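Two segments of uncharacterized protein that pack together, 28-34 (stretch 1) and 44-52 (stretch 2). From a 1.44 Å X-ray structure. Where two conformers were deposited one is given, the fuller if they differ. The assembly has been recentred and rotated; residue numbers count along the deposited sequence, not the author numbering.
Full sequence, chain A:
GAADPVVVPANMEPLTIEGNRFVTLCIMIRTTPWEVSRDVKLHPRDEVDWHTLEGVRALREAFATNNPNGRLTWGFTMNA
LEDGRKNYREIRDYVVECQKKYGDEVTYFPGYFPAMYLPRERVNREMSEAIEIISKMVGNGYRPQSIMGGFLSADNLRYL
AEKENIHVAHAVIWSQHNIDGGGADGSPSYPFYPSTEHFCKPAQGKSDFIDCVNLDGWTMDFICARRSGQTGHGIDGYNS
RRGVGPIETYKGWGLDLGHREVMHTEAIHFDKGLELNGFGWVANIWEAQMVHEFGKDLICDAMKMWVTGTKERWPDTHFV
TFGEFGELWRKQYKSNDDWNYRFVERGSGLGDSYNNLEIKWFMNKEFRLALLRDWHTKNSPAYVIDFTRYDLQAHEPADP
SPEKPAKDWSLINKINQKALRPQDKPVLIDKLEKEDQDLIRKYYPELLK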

# COMPACT_ATOMS: atom_id res chain seq x y z
N MSE A 28 -3.11 -10.88 -6.64
CA MSE A 28 -1.77 -11.39 -6.94
C MSE A 28 -1.82 -12.85 -7.37
O MSE A 28 -2.50 -13.68 -6.72
CB MSE A 28 -0.86 -11.27 -5.74
CG MSE A 28 0.54 -11.76 -5.93
SE MSE A 28 1.54 -11.61 -4.28
CE MSE A 28 3.31 -11.83 -5.03
N ILE A 29 -1.12 -13.15 -8.45
CA ILE A 29 -0.96 -14.51 -8.98
C ILE A 29 0.53 -14.88 -8.88
O ILE A 29 1.40 -14.14 -9.29
CB ILE A 29 -1.39 -14.60 -10.44
CG1 ILE A 29 -2.80 -14.04 -10.68
CG2 ILE A 29 -1.27 -16.06 -10.94
CD1 ILE A 29 -3.88 -14.69 -9.93
N ARG A 30 0.83 -16.07 -8.33
CA ARG A 30 2.22 -16.48 -8.05
C ARG A 30 2.34 -17.99 -8.11
O ARG A 30 1.33 -18.66 -8.22
CB ARG A 30 2.66 -15.93 -6.68
CG ARG A 30 1.92 -16.51 -5.50
CD ARG A 30 1.93 -15.60 -4.30
NE ARG A 30 1.54 -16.32 -3.11
CZ ARG A 30 1.38 -15.76 -1.92
NH1 ARG A 30 1.49 -14.44 -1.77
NH2 ARG A 30 1.10 -16.54 -0.87
N THR A 31 3.57 -18.52 -8.05
CA THR A 31 3.82 -19.95 -7.94
C THR A 31 4.34 -20.33 -6.56
O THR A 31 4.25 -21.48 -6.17
CB THR A 31 4.78 -20.51 -9.02
OG1 THR A 31 6.16 -20.36 -8.63
CG2 THR A 31 4.51 -19.94 -10.43
N THR A 32 4.92 -19.38 -5.85
CA THR A 32 5.39 -19.53 -4.47
C THR A 32 5.21 -18.16 -3.80
O THR A 32 5.01 -17.15 -4.51
CB THR A 32 6.87 -19.96 -4.38
OG1 THR A 32 7.71 -18.89 -4.84
CG2 THR A 32 7.17 -21.21 -5.18
N PRO A 33 5.23 -18.07 -2.45
CA PRO A 33 4.78 -16.83 -1.85
C PRO A 33 5.63 -15.59 -2.04
O PRO A 33 5.07 -14.50 -2.21
CB PRO A 33 4.68 -17.16 -0.35
CG PRO A 33 4.43 -18.60 -0.32
CD PRO A 33 5.23 -19.17 -1.47
N TRP A 34 6.95 -15.74 -2.02
CA TRP A 34 7.87 -14.59 -1.97
C TRP A 34 8.94 -14.74 -3.05
O TRP A 34 10.16 -14.73 -2.77
CB TRP A 34 8.53 -14.49 -0.59
CG TRP A 34 7.60 -14.27 0.59
CD1 TRP A 34 6.34 -13.79 0.57
CD2 TRP A 34 7.92 -14.52 1.97
NE1 TRP A 34 5.83 -13.72 1.87
CE2 TRP A 34 6.79 -14.15 2.74
CE3 TRP A 34 9.05 -14.99 2.63
CZ2 TRP A 34 6.75 -14.27 4.13
CZ3 TRP A 34 9.01 -15.11 4.03
CH2 TRP A 34 7.87 -14.74 4.75
N PRO A 44 9.45 -21.30 0.89
CA PRO A 44 9.52 -22.59 0.23
C PRO A 44 8.22 -23.21 -0.28
O PRO A 44 8.26 -24.20 -1.01
CB PRO A 44 10.13 -23.51 1.32
CG PRO A 44 9.75 -22.88 2.54
CD PRO A 44 9.68 -21.41 2.34
N ARG A 45 7.08 -22.62 0.06
CA ARG A 45 5.81 -23.25 -0.27
C ARG A 45 5.52 -23.29 -1.77
O ARG A 45 5.48 -22.25 -2.43
CB ARG A 45 4.66 -22.56 0.45
CG ARG A 45 3.29 -23.18 0.14
CD ARG A 45 2.22 -22.17 0.43
NE ARG A 45 2.11 -21.86 1.84
CZ ARG A 45 1.61 -20.75 2.35
NH1 ARG A 45 1.22 -19.74 1.57
NH2 ARG A 45 1.53 -20.62 3.67
N ASP A 46 5.25 -24.47 -2.29
CA ASP A 46 4.86 -24.69 -3.68
C ASP A 46 3.34 -24.47 -3.78
O ASP A 46 2.56 -25.25 -3.22
CB ASP A 46 5.23 -26.09 -4.11
CG ASP A 46 4.77 -26.46 -5.50
OD1 ASP A 46 4.06 -25.69 -6.17
OD2 ASP A 46 5.10 -27.57 -5.99
N GLU A 47 2.93 -23.39 -4.46
CA GLU A 47 1.52 -23.04 -4.58
C GLU A 47 0.92 -23.31 -5.95
O GLU A 47 -0.17 -22.78 -6.26
CB GLU A 47 1.31 -21.57 -4.21
CG GLU A 47 1.56 -21.25 -2.75
CD GLU A 47 1.30 -19.81 -2.43
OE1 GLU A 47 1.40 -18.98 -3.36
OE2 GLU A 47 1.02 -19.44 -1.28
N VAL A 48 1.57 -24.11 -6.80
CA VAL A 48 1.00 -24.42 -8.09
C VAL A 48 -0.45 -24.90 -7.99
O VAL A 48 -1.32 -24.42 -8.70
CB VAL A 48 1.90 -25.40 -8.86
CG1 VAL A 48 1.17 -25.97 -10.06
CG2 VAL A 48 3.22 -24.68 -9.24
N ASP A 49 -0.72 -25.82 -7.06
CA ASP A 49 -2.04 -26.37 -6.92
C ASP A 49 -3.02 -25.44 -6.23
O ASP A 49 -4.22 -25.69 -6.22
CB ASP A 49 -1.96 -27.71 -6.16
CG ASP A 49 -1.16 -28.77 -6.90
OD1 ASP A 49 -0.93 -28.68 -8.13
OD2 ASP A 49 -0.74 -29.74 -6.22
N TRP A 50 -2.52 -24.32 -5.69
CA TRP A 50 -3.34 -23.33 -4.99
C TRP A 50 -3.89 -22.26 -5.95
O TRP A 50 -4.65 -21.38 -5.53
CB TRP A 50 -2.52 -22.63 -3.90
CG TRP A 50 -1.95 -23.53 -2.83
CD1 TRP A 50 -1.50 -24.79 -2.98
CD2 TRP A 50 -1.74 -23.18 -1.46
NE1 TRP A 50 -1.03 -25.27 -1.77
CE2 TRP A 50 -1.17 -24.30 -0.82
CE3 TRP A 50 -2.01 -22.04 -0.71
CZ2 TRP A 50 -0.86 -24.30 0.54
CZ3 TRP A 50 -1.69 -22.05 0.64
CH2 TRP A 50 -1.14 -23.16 1.24
N HIS A 51 -3.50 -22.36 -7.23
CA HIS A 51 -3.88 -21.42 -8.26
C HIS A 51 -4.67 -22.18 -9.31
O HIS A 51 -4.14 -23.05 -9.99
CB HIS A 51 -2.66 -20.73 -8.88
CG HIS A 51 -1.98 -19.79 -7.94
ND1 HIS A 51 -1.09 -20.20 -6.98
CD2 HIS A 51 -2.16 -18.46 -7.75
CE1 HIS A 51 -0.72 -19.15 -6.26
NE2 HIS A 51 -1.35 -18.08 -6.71
N THR A 52 -5.95 -21.86 -9.42
CA THR A 52 -6.84 -22.50 -10.39
C THR A 52 -7.64 -21.43 -11.12
O THR A 52 -7.92 -20.34 -10.58
CB THR A 52 -7.82 -23.53 -9.78
OG1 THR A 52 -8.80 -22.84 -9.01
CG2 THR A 52 -7.08 -24.56 -8.94
O HOH W 1 -1.82 -15.84 -5.02
O HOH W 2 5.93 -23.67 -7.17

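The two stretches meet mainly through loop backbone and buried side chains, covering 424 Å² summed over both sides. Stretch 1 leaves a strand after Ile29; stretch 2 is loop apart from a 3-10 segment at 48-50. The CA atoms of Thr31 and Glu47 lie 5.1 Å apart, whereas those of Ile29 and His51 are separated by 7.5 Å, enough room for the imidazole to enter.

One direct backbone hydrogen bond fixes the closer point: Glu47 N donates to Thr31 O at 2.9 Å, with an angle of 155° at the hydrogen. Nearby, Thr32 CA approaches Arg45 O at 3.4 Å, a CA-H...O contact with an angle of 133°, and Pro33 CD lies 3.2 Å from the same Arg45 O.

The charged pairing is bidentate. Arg30 NE reaches Glu47 OE1 at 2.7 Å and Arg30 NH2 reaches Glu47 OE2 at 2.9 Å; angles of 170° and 176° show nearly linear hydrogen bonds, with OE1 close to the guanidinium plane. Arg45 NH1 also donates to Glu47 OE2 at 2.9 Å. The shared carboxylate therefore offsets the like charges of Arg30 NH2 and Arg45 NH1, which are 4.0 Å apart.

His51 is oriented from within its own stretch, its ND1 donating to Glu47 O at 2.8 Å and 169°. Arg30 O lies over one face of the ring, while Ile29 CG2 packs 4.1 Å from His51 CD2. Pro33 CG adds a contact to Arg45 NH1 at 3.9 Å.

Two waters complete the contact. Water 1 donates to Met28 O and hydrogen-bonds His51 NE2, its oxygen 2.8 Å from each atom. Water 2 donates to Thr31 O and, weakly, to Asp46 OD1, its oxygen 2.9 Å from both. Thr31 O thus accepts from Glu47 N and from water 2.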